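Side-chain contact in probable glutamine synthetase (PDB 4HPP), which is a probable member of the glutamine synthetase family, with a catalytic domain that holds a magnesium ion and glutamic acid: residues A279-T284 and A347-A352. Sequence-based numbering, arbitrary orientation.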
loop_
_atom_site.group_PDB
_atom_site.type_symbol
_atom_site.label_atom_id
_atom_site.label_comp_id
_atom_site.label_asym_id
_atom_site.label_seq_id
_atom_site.Cartn_x
_atom_site.Cartn_y
_atom_site.Cartn_z
ATOM N N ALA A 279 35.137 37.431 -6.318
ATOM C CA ALA A 279 35.747 36.336 -5.600
ATOM C C ALA A 279 34.935 36.097 -4.345
ATOM O O ALA A 279 34.957 34.992 -3.789
ATOM C CB ALA A 279 37.207 36.642 -5.242
ATOM N N LEU A 280 34.225 37.132 -3.898
ATOM C CA LEU A 280 33.458 37.054 -2.642
ATOM C C LEU A 280 31.936 37.039 -2.873
ATOM O O LEU A 280 31.190 36.673 -1.966
ATOM C CB LEU A 280 33.852 38.171 -1.641
ATOM C CG LEU A 280 35.347 38.407 -1.300
ATOM C CD1 LEU A 280 35.702 39.878 -1.230
ATOM C CD2 LEU A 280 35.837 37.706 -0.057
ATOM N N THR A 281 31.457 37.417 -4.061
ATOM C CA THR A 281 29.998 37.368 -4.323
ATOM C C THR A 281 29.612 36.339 -5.399
ATOM O O THR A 281 28.421 36.057 -5.594
ATOM C CB THR A 281 29.454 38.722 -4.752
ATOM O OG1 THR A 281 29.920 38.979 -6.077
ATOM C CG2 THR A 281 29.911 39.858 -3.813
ATOM N N ALA A 282 30.604 35.818 -6.130
ATOM C CA ALA A 282 30.418 34.628 -6.992
ATOM C C ALA A 282 31.580 33.668 -6.717
ATOM O O ALA A 282 32.414 33.455 -7.587
ATOM C CB ALA A 282 30.354 35.019 -8.468
ATOM N N PRO A 283 31.624 33.082 -5.502
ATOM C CA PRO A 283 32.843 32.596 -4.908
ATOM C C PRO A 283 33.090 31.147 -5.144
ATOM O O PRO A 283 33.974 30.595 -4.507
ATOM C CB PRO A 283 32.576 32.761 -3.413
ATOM C CG PRO A 283 31.086 32.820 -3.279
ATOM C CD PRO A 283 30.486 32.734 -4.647
ATOM N N THR A 284 32.316 30.492 -5.987
ATOM C CA THR A 284 32.659 29.080 -6.196
ATOM C C THR A 284 32.994 28.820 -7.646
ATOM O O THR A 284 32.634 29.612 -8.542
ATOM C CB THR A 284 31.558 28.090 -5.771
ATOM O OG1 THR A 284 30.366 28.373 -6.497
ATOM C CG2 THR A 284 31.282 28.179 -4.277
ATOM N N ALA A 347 29.039 42.340 3.390
ATOM C CA ALA A 347 30.258 43.025 3.883
ATOM C C ALA A 347 31.191 43.458 2.771
ATOM O O ALA A 347 31.618 44.599 2.740
ATOM C CB ALA A 347 31.038 42.147 4.875
ATOM N N ALA A 348 31.526 42.541 1.867
ATOM C CA ALA A 348 32.430 42.862 0.750
ATOM C C ALA A 348 31.920 44.013 -0.143
ATOM O O ALA A 348 32.698 44.896 -0.566
ATOM C CB ALA A 348 32.706 41.624 -0.075
ATOM N N VAL A 349 30.612 44.033 -0.369
ATOM C CA VAL A 349 30.016 45.017 -1.265
ATOM C C VAL A 349 29.999 46.378 -0.570
ATOM O O VAL A 349 30.406 47.402 -1.152
ATOM C CB VAL A 349 28.578 44.597 -1.710
ATOM C CG1 VAL A 349 27.823 45.749 -2.394
ATOM C CG2 VAL A 349 28.628 43.335 -2.570
ATOM N N LEU A 350 29.563 46.383 0.683
ATOM C CA LEU A 350 29.414 47.638 1.413
ATOM C C LEU A 350 30.791 48.251 1.595
ATOM O O LEU A 350 30.907 49.479 1.693
ATOM C CB LEU A 350 28.735 47.427 2.761
ATOM C CG LEU A 350 27.204 47.428 3.004
ATOM C CD1 LEU A 350 26.912 46.992 4.454
ATOM C CD2 LEU A 350 26.582 48.797 2.767
ATOM N N ILE A 351 31.829 47.396 1.597
ATOM C CA ILE A 351 33.220 47.855 1.761
ATOM C C ILE A 351 33.611 48.709 0.561
ATOM O O ILE A 351 33.939 49.899 0.721
ATOM C CB ILE A 351 34.249 46.698 1.981
ATOM C CG1 ILE A 351 34.329 46.309 3.465
ATOM C CG2 ILE A 351 35.651 47.159 1.630
ATOM C CD1 ILE A 351 34.897 44.940 3.721
ATOM N N ALA A 352 33.545 48.104 -0.631
ATOM C CA ALA A 352 34.009 48.766 -1.838
ATOM C C ALA A 352 33.224 50.043 -2.056
ATOM O O ALA A 352 33.783 51.033 -2.517
ATOM C CB ALA A 352 33.896 47.853 -3.045
#
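The methyl CB of A348 sits against the side of L280, 3.7 Å from L280 CD1 and 4.0 Å from L280 CB, so that a single methyl of helix 342-358 touches both the root and one branch of the leucine. The small alanine side chain lets the two helices come near at this pair, with the CA atoms of L280 and A348 6.8 Å apart. Beside it T281 and V349 meet methyl to methyl, T281 CG2 lying 3.9 Å from V349 CG2, and the two side chains cross at about a right angle. T281 CG2 and V349 CG2 are each anti to their own carbonyl carbon. In T281 this rotation (chi1 72°) tucks OG1 between the backbone N and the carbonyl carbon, where its single proton is shared between P335 O of strand 330-336, the stronger partner, and L277 O one turn back. The threonine thus presents its apolar branch to V349 while its buried hydroxyl is satisfied elsewhere. Further out, L277 also packs on A348, W266 touches V349, and Y416 of helix 410-427 lies against L280 and hydrogen-bonds to A279 O. The T281 side chain is about 11 Å from the bound glutamic acid, and the contact is not part of that pocket. It is small, buried, apolar helix-helix packing within the glutamine synthetase catalytic domain, joining the C-terminal end of helix 261-281 to the middle of helix 342-358.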